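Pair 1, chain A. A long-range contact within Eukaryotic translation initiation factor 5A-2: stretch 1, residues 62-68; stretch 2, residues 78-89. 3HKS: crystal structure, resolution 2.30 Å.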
# COMPACT_ATOMS: atom_id res chain seq x y z
N HIS A 62 -22.45 -21.89 -11.47
CA HIS A 62 -21.06 -21.46 -11.63
C HIS A 62 -20.63 -20.83 -10.32
O HIS A 62 -21.38 -20.06 -9.72
CB HIS A 62 -20.93 -20.47 -12.80
CG HIS A 62 -21.55 -20.97 -14.06
ND1 HIS A 62 -22.84 -20.68 -14.43
CD2 HIS A 62 -21.06 -21.81 -15.01
CE1 HIS A 62 -23.13 -21.30 -15.56
NE2 HIS A 62 -22.06 -21.99 -15.94
N ALA A 63 -19.43 -21.17 -9.87
CA ALA A 63 -18.96 -20.75 -8.57
C ALA A 63 -18.98 -19.25 -8.43
O ALA A 63 -18.68 -18.52 -9.39
CB ALA A 63 -17.54 -21.30 -8.31
N LYS A 64 -19.37 -18.80 -7.24
CA LYS A 64 -19.22 -17.42 -6.84
C LYS A 64 -18.08 -17.40 -5.86
O LYS A 64 -17.90 -18.34 -5.08
CB LYS A 64 -20.51 -16.90 -6.18
CG LYS A 64 -21.68 -16.82 -7.15
CD LYS A 64 -23.04 -16.87 -6.49
CE LYS A 64 -23.44 -18.27 -6.12
NZ LYS A 64 -24.82 -18.53 -6.60
N CYS A 65 -17.29 -16.33 -5.91
CA CYS A 65 -16.18 -16.12 -4.97
C CYS A 65 -16.60 -15.11 -3.92
O CYS A 65 -17.08 -14.03 -4.25
CB CYS A 65 -14.94 -15.63 -5.70
SG CYS A 65 -14.31 -16.80 -6.89
N HIS A 66 -16.43 -15.49 -2.66
CA HIS A 66 -16.78 -14.65 -1.52
C HIS A 66 -15.48 -14.13 -0.92
O HIS A 66 -14.68 -14.90 -0.41
CB HIS A 66 -17.57 -15.46 -0.47
CG HIS A 66 -18.81 -16.12 -1.01
ND1 HIS A 66 -20.05 -15.96 -0.44
CD2 HIS A 66 -18.99 -16.94 -2.08
CE1 HIS A 66 -20.94 -16.65 -1.13
NE2 HIS A 66 -20.33 -17.25 -2.13
N PHE A 67 -15.27 -12.82 -0.99
CA PHE A 67 -14.02 -12.21 -0.51
C PHE A 67 -14.17 -11.51 0.83
O PHE A 67 -15.12 -10.76 1.05
CB PHE A 67 -13.47 -11.20 -1.53
CG PHE A 67 -13.12 -11.82 -2.84
CD1 PHE A 67 -12.06 -12.71 -2.94
CD2 PHE A 67 -13.86 -11.53 -3.98
CE1 PHE A 67 -11.74 -13.30 -4.16
CE2 PHE A 67 -13.53 -12.11 -5.21
CZ PHE A 67 -12.48 -12.99 -5.30
N VAL A 68 -13.21 -11.75 1.72
CA VAL A 68 -12.99 -10.87 2.87
C VAL A 68 -11.61 -10.23 2.68
O VAL A 68 -10.63 -10.92 2.44
CB VAL A 68 -13.07 -11.62 4.24
CG1 VAL A 68 -12.95 -10.64 5.41
CG2 VAL A 68 -14.39 -12.40 4.36
N LEU A 78 -13.41 -5.12 4.45
CA LEU A 78 -14.45 -4.98 3.42
C LEU A 78 -14.73 -6.33 2.78
O LEU A 78 -13.91 -7.24 2.85
CB LEU A 78 -14.07 -3.94 2.36
CG LEU A 78 -14.07 -2.46 2.75
CD1 LEU A 78 -13.23 -1.64 1.80
CD2 LEU A 78 -15.50 -1.88 2.82
N GLU A 79 -15.90 -6.47 2.17
CA GLU A 79 -16.32 -7.77 1.60
C GLU A 79 -16.98 -7.60 0.24
O GLU A 79 -17.55 -6.55 -0.06
CB GLU A 79 -17.28 -8.50 2.55
CG GLU A 79 -16.70 -8.85 3.91
CD GLU A 79 -17.74 -9.50 4.84
OE1 GLU A 79 -18.33 -8.77 5.67
OE2 GLU A 79 -17.96 -10.72 4.72
N ASP A 80 -16.93 -8.65 -0.57
CA ASP A 80 -17.59 -8.66 -1.87
C ASP A 80 -17.95 -10.11 -2.19
O ASP A 80 -17.30 -11.04 -1.73
CB ASP A 80 -16.64 -8.10 -2.94
CG ASP A 80 -17.36 -7.28 -4.02
OD1 ASP A 80 -18.61 -7.26 -4.05
OD2 ASP A 80 -16.64 -6.64 -4.84
N ILE A 81 -19.02 -10.29 -2.97
CA ILE A 81 -19.31 -11.58 -3.60
C ILE A 81 -19.31 -11.35 -5.11
O ILE A 81 -20.05 -10.48 -5.61
CB ILE A 81 -20.65 -12.18 -3.13
CG1 ILE A 81 -20.63 -12.46 -1.62
CG2 ILE A 81 -20.93 -13.50 -3.89
CD1 ILE A 81 -22.01 -12.80 -1.03
N VAL A 82 -18.48 -12.12 -5.82
CA VAL A 82 -18.26 -11.95 -7.25
C VAL A 82 -18.37 -13.31 -7.96
O VAL A 82 -17.78 -14.29 -7.51
CB VAL A 82 -16.84 -11.32 -7.55
CG1 VAL A 82 -16.73 -10.84 -9.00
CG2 VAL A 82 -16.53 -10.12 -6.61
N PRO A 83 -19.10 -13.37 -9.09
CA PRO A 83 -19.05 -14.59 -9.90
C PRO A 83 -17.62 -14.87 -10.29
O PRO A 83 -16.90 -13.93 -10.65
CB PRO A 83 -19.85 -14.21 -11.15
CG PRO A 83 -20.77 -13.15 -10.69
CD PRO A 83 -19.97 -12.35 -9.70
N SER A 84 -17.20 -16.13 -10.21
CA SER A 84 -15.80 -16.49 -10.48
C SER A 84 -15.34 -16.07 -11.87
O SER A 84 -14.13 -15.86 -12.09
CB SER A 84 -15.56 -17.99 -10.27
OG SER A 84 -16.47 -18.77 -11.02
N SER A 85 -16.30 -15.92 -12.78
CA SER A 85 -16.03 -15.65 -14.20
C SER A 85 -16.03 -14.16 -14.52
O SER A 85 -15.64 -13.78 -15.62
CB SER A 85 -17.03 -16.39 -15.10
OG SER A 85 -18.32 -15.79 -15.04
N HIS A 86 -16.46 -13.32 -13.58
CA HIS A 86 -16.40 -11.86 -13.75
C HIS A 86 -15.02 -11.36 -13.30
O HIS A 86 -14.37 -11.98 -12.45
CB HIS A 86 -17.49 -11.14 -12.93
CG HIS A 86 -18.87 -11.19 -13.52
ND1 HIS A 86 -19.31 -12.20 -14.34
CD2 HIS A 86 -19.92 -10.35 -13.36
CE1 HIS A 86 -20.57 -11.98 -14.68
NE2 HIS A 86 -20.96 -10.87 -14.09
N ASN A 87 -14.59 -10.23 -13.85
CA ASN A 87 -13.34 -9.60 -13.42
C ASN A 87 -13.51 -8.83 -12.14
O ASN A 87 -14.52 -8.17 -11.93
CB ASN A 87 -12.79 -8.61 -14.46
CG ASN A 87 -12.36 -9.27 -15.71
OD1 ASN A 87 -11.87 -10.39 -15.69
ND2 ASN A 87 -12.54 -8.58 -16.82
N CYS A 88 -12.51 -8.94 -11.28
CA CYS A 88 -12.31 -7.96 -10.22
C CYS A 88 -11.38 -6.90 -10.78
O CYS A 88 -10.66 -7.14 -11.75
CB CYS A 88 -11.67 -8.63 -9.01
SG CYS A 88 -12.78 -9.77 -8.20
N ASP A 89 -11.42 -5.71 -10.20
CA ASP A 89 -10.33 -4.76 -10.36
C ASP A 89 -9.27 -5.05 -9.30
O ASP A 89 -9.58 -5.14 -8.13
CB ASP A 89 -10.84 -3.33 -10.22
CG ASP A 89 -11.66 -2.91 -11.39
OD1 ASP A 89 -11.27 -3.21 -12.54
OD2 ASP A 89 -12.70 -2.26 -11.17

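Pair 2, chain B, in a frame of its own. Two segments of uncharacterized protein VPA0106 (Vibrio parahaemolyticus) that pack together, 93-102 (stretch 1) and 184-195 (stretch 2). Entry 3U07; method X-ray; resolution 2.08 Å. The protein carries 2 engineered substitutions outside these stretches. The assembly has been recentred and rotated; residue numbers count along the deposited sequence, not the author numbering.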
# COMPACT_ATOMS: atom_id res chain seq x y z
N ALA B 93 -13.75 -3.71 -20.27
CA ALA B 93 -14.28 -4.51 -21.38
C ALA B 93 -14.75 -5.87 -20.93
O ALA B 93 -15.76 -6.38 -21.42
CB ALA B 93 -13.22 -4.65 -22.47
N GLU B 94 -14.03 -6.47 -19.99
CA GLU B 94 -14.37 -7.78 -19.48
C GLU B 94 -13.53 -8.09 -18.24
O GLU B 94 -12.58 -7.38 -17.94
CB GLU B 94 -14.09 -8.83 -20.56
CG GLU B 94 -12.63 -8.87 -20.99
CD GLU B 94 -12.34 -10.00 -21.95
OE1 GLU B 94 -12.82 -11.12 -21.71
OE2 GLU B 94 -11.62 -9.77 -22.94
N PRO B 95 -13.88 -9.16 -17.50
CA PRO B 95 -13.13 -9.54 -16.30
C PRO B 95 -11.70 -9.92 -16.62
O PRO B 95 -11.36 -10.22 -17.77
CB PRO B 95 -13.93 -10.72 -15.75
CG PRO B 95 -15.33 -10.40 -16.17
CD PRO B 95 -15.13 -9.94 -17.60
N VAL B 96 -10.86 -9.93 -15.59
CA VAL B 96 -9.46 -10.28 -15.73
C VAL B 96 -9.11 -11.26 -14.62
O VAL B 96 -9.56 -11.12 -13.48
CB VAL B 96 -8.56 -9.03 -15.64
CG1 VAL B 96 -8.76 -8.34 -14.32
CG2 VAL B 96 -7.10 -9.42 -15.82
N ILE B 97 -8.30 -12.25 -14.96
CA ILE B 97 -7.90 -13.26 -14.01
C ILE B 97 -6.41 -13.22 -13.72
O ILE B 97 -5.58 -13.24 -14.63
CB ILE B 97 -8.30 -14.66 -14.55
CG1 ILE B 97 -9.83 -14.76 -14.60
CG2 ILE B 97 -7.71 -15.75 -13.67
CD1 ILE B 97 -10.34 -15.92 -15.43
N VAL B 98 -6.08 -13.14 -12.44
CA VAL B 98 -4.70 -13.13 -12.02
C VAL B 98 -4.41 -14.54 -11.53
O VAL B 98 -5.11 -15.06 -10.66
CB VAL B 98 -4.47 -12.11 -10.88
CG1 VAL B 98 -3.02 -12.19 -10.39
CG2 VAL B 98 -4.79 -10.70 -11.38
N SER B 99 -3.39 -15.16 -12.12
CA SER B 99 -3.01 -16.51 -11.75
C SER B 99 -1.85 -16.50 -10.77
O SER B 99 -0.83 -15.84 -11.00
CB SER B 99 -2.61 -17.32 -12.99
OG SER B 99 -3.67 -17.39 -13.93
N VAL B 100 -2.02 -17.22 -9.67
CA VAL B 100 -1.01 -17.33 -8.64
C VAL B 100 -0.79 -18.82 -8.35
O VAL B 100 -1.73 -19.53 -8.00
CB VAL B 100 -1.45 -16.61 -7.34
CG1 VAL B 100 -0.45 -16.87 -6.23
CG2 VAL B 100 -1.56 -15.12 -7.60
N PRO B 101 0.45 -19.30 -8.52
CA PRO B 101 0.81 -20.71 -8.30
C PRO B 101 0.85 -21.06 -6.82
O PRO B 101 1.03 -20.18 -5.98
CB PRO B 101 2.20 -20.80 -8.91
CG PRO B 101 2.78 -19.45 -8.58
CD PRO B 101 1.63 -18.52 -8.95
N ASP B 102 0.67 -22.34 -6.49
CA ASP B 102 0.79 -22.75 -5.10
C ASP B 102 2.25 -22.45 -4.77
O ASP B 102 3.15 -22.70 -5.58
CB ASP B 102 0.49 -24.25 -4.94
CG ASP B 102 -1.00 -24.58 -5.06
OD1 ASP B 102 -1.82 -23.64 -5.07
OD2 ASP B 102 -1.35 -25.78 -5.13
N ASP B 184 7.59 -15.83 -11.58
CA ASP B 184 7.54 -15.95 -13.03
C ASP B 184 6.27 -16.66 -13.47
O ASP B 184 5.84 -16.51 -14.61
CB ASP B 184 8.77 -16.72 -13.53
CG ASP B 184 10.02 -15.86 -13.57
OD1 ASP B 184 10.24 -15.08 -12.62
OD2 ASP B 184 10.78 -15.97 -14.55
N GLN B 185 5.68 -17.42 -12.55
CA GLN B 185 4.47 -18.16 -12.85
C GLN B 185 3.20 -17.34 -12.65
O GLN B 185 2.12 -17.74 -13.08
CB GLN B 185 4.43 -19.45 -12.03
CG GLN B 185 5.55 -20.40 -12.41
CD GLN B 185 5.48 -21.71 -11.66
OE1 GLN B 185 6.11 -21.88 -10.62
NE2 GLN B 185 4.70 -22.65 -12.19
N TRP B 186 3.32 -16.19 -11.99
CA TRP B 186 2.17 -15.31 -11.81
C TRP B 186 1.80 -14.85 -13.22
O TRP B 186 2.67 -14.67 -14.07
CB TRP B 186 2.54 -14.10 -10.94
CG TRP B 186 2.69 -14.42 -9.48
CD1 TRP B 186 3.34 -15.49 -8.94
CD2 TRP B 186 2.20 -13.65 -8.38
NE1 TRP B 186 3.30 -15.42 -7.56
CE2 TRP B 186 2.61 -14.30 -7.20
CE3 TRP B 186 1.47 -12.45 -8.28
CZ2 TRP B 186 2.29 -13.81 -5.93
CZ3 TRP B 186 1.16 -11.96 -7.02
CH2 TRP B 186 1.58 -12.64 -5.86
N ASN B 187 0.51 -14.66 -13.48
CA ASN B 187 0.08 -14.27 -14.81
C ASN B 187 -1.18 -13.42 -14.73
O ASN B 187 -1.88 -13.45 -13.72
CB ASN B 187 -0.18 -15.54 -15.63
CG ASN B 187 -0.28 -15.28 -17.12
OD1 ASN B 187 0.02 -14.19 -17.60
ND2 ASN B 187 -0.68 -16.30 -17.87
N ILE B 188 -1.44 -12.65 -15.77
CA ILE B 188 -2.64 -11.82 -15.86
C ILE B 188 -3.24 -12.08 -17.24
O ILE B 188 -2.56 -11.93 -18.25
CB ILE B 188 -2.34 -10.31 -15.78
CG1 ILE B 188 -1.72 -9.95 -14.44
CG2 ILE B 188 -3.65 -9.52 -15.99
CD1 ILE B 188 -1.24 -8.51 -14.37
N ARG B 189 -4.50 -12.48 -17.27
CA ARG B 189 -5.18 -12.76 -18.53
C ARG B 189 -6.62 -12.27 -18.51
O ARG B 189 -7.28 -12.33 -17.47
CB ARG B 189 -5.19 -14.27 -18.80
CG ARG B 189 -3.86 -14.89 -19.21
CD ARG B 189 -3.98 -16.40 -19.27
NE ARG B 189 -4.01 -17.00 -17.94
CZ ARG B 189 -4.25 -18.28 -17.71
NH1 ARG B 189 -4.49 -19.10 -18.72
NH2 ARG B 189 -4.23 -18.76 -16.47
N THR B 190 -7.11 -11.78 -19.64
CA THR B 190 -8.50 -11.35 -19.73
C THR B 190 -9.31 -12.65 -19.75
O THR B 190 -8.78 -13.71 -20.10
CB THR B 190 -8.79 -10.58 -21.03
OG1 THR B 190 -8.42 -11.38 -22.16
CG2 THR B 190 -8.04 -9.26 -21.06
N LEU B 191 -10.57 -12.57 -19.36
CA LEU B 191 -11.43 -13.75 -19.34
C LEU B 191 -11.43 -14.45 -20.70
O LEU B 191 -11.23 -15.66 -20.77
CB LEU B 191 -12.86 -13.35 -18.97
CG LEU B 191 -13.90 -14.47 -18.97
CD1 LEU B 191 -13.47 -15.60 -18.02
CD2 LEU B 191 -15.25 -13.89 -18.56
N SER B 192 -11.63 -13.69 -21.77
CA SER B 192 -11.65 -14.27 -23.11
C SER B 192 -10.35 -15.00 -23.40
O SER B 192 -10.37 -16.14 -23.87
CB SER B 192 -11.92 -13.20 -24.17
OG SER B 192 -10.94 -12.19 -24.14
N GLU B 193 -9.22 -14.36 -23.11
CA GLU B 193 -7.92 -14.98 -23.33
C GLU B 193 -7.84 -16.26 -22.50
O GLU B 193 -7.38 -17.30 -22.97
CB GLU B 193 -6.78 -14.05 -22.90
CG GLU B 193 -5.38 -14.59 -23.22
CD GLU B 193 -4.26 -13.67 -22.76
OE1 GLU B 193 -4.47 -12.44 -22.70
OE2 GLU B 193 -3.15 -14.18 -22.47
N TYR B 194 -8.29 -16.17 -21.26
CA TYR B 194 -8.29 -17.30 -20.33
C TYR B 194 -9.10 -18.47 -20.89
O TYR B 194 -8.71 -19.62 -20.75
CB TYR B 194 -8.91 -16.86 -19.00
CG TYR B 194 -8.87 -17.87 -17.88
CD1 TYR B 194 -7.74 -18.00 -17.07
CD2 TYR B 194 -9.98 -18.66 -17.59
CE1 TYR B 194 -7.72 -18.88 -15.99
CE2 TYR B 194 -9.97 -19.54 -16.52
CZ TYR B 194 -8.85 -19.64 -15.72
OH TYR B 194 -8.85 -20.50 -14.65
N LEU B 195 -10.23 -18.15 -21.52
CA LEU B 195 -11.09 -19.18 -22.07
C LEU B 195 -10.76 -19.53 -23.52
O LEU B 195 -11.36 -20.44 -24.09
CB LEU B 195 -12.56 -18.73 -21.96
CG LEU B 195 -13.07 -18.48 -20.53
CD1 LEU B 195 -14.50 -17.96 -20.56
CD2 LEU B 195 -12.99 -19.78 -19.72
O HOH W 1 -4.00 -15.23 -15.60

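Pairs 1 and 2 share one backbone arrangement: two antiparallel strands whose second member bends away at its end, superposing with an RMSD of 0.4 Å over 14 central residues. The strand axes run at 161° in pair 1 and 160° in pair 2, approaching to 4.4 and 4.6 Å. The register is the same. Cys A65 faces Val A82 as Ile B97 faces Arg B189, and Phe A67 faces Asp A80 as Ser B99 faces Asn B187; all four are hydrogen-bonded pairs. Cys A65 N donates to Val A82 O at 2.6 Å, and its equivalent Ile B97 N to Arg B189 O at 2.7 Å; the return bonds are Val A82 N to Cys A65 O, 2.8 Å, and Arg B189 N to Ile B97 O, 3.0 Å. One further backbone bond is shared where the second strand ends: Ser A84 N to Ala A63 O, 2.9 Å, matches Leu B191 N to Pro B95 O, 2.9 Å.

Past that bond the CA traces stay together through Ser A85/Ser B192 and His A86/Glu B193, but pair 1 makes a turn where pair 2 starts a helix. In pair 1 a type I turn from Pro A83 to His A86 leads into another strand, and Ser A84 OG adds a second bond to Ala A63 O, 2.8 Å. In pair 2 Thr B190, matching Pro A83, caps a helix, its OG1 accepting from Glu B193 N at 3.2 Å. Glu B94, at the position of His A62, grips the first helical turn: its OE1 accepts from Ser B192 N and its OE2 from Ser B192 OG, both at 2.8 Å.

On the face carrying Cys A65 and Phe A67, pair 1 packs with an aromatic ring: Phe A67 CE2 lies 3.9 Å from Val A82 CG2, at the ring edge, and 3.9 Å from Cys A88 SG. In pair 2 the positions of Phe A67 and Val A82 are polar, Ser B99 and Arg B189. Arg B189 sends NH2 to Ser B99 OG, 2.9 Å, while water 1 accepts from Arg B189 NE, 2.9 Å, and donates to Ser B99 OG, 2.8 Å, and Ile B97 O, 2.7 Å. Ile B97 instead reaches the helix, with CD1 over the Tyr B194 ring face, 3.5 Å from CG.

The other face repeats isoleucine with different neighbours. Ile A81 CG2 sits over the His A66 ring, 4.1 Å from its centroid, whereas the matching Ile B188 meets aliphatic groups, its CG2 lying 3.5 Å from Val B96 CG2.

At the far end of the contact, Val A68 CG2 approaches Glu A79 OE2 at 4.0 Å; the matching Val B100 places CG2 over the Trp B186 ring, 4.1 Å from CE3.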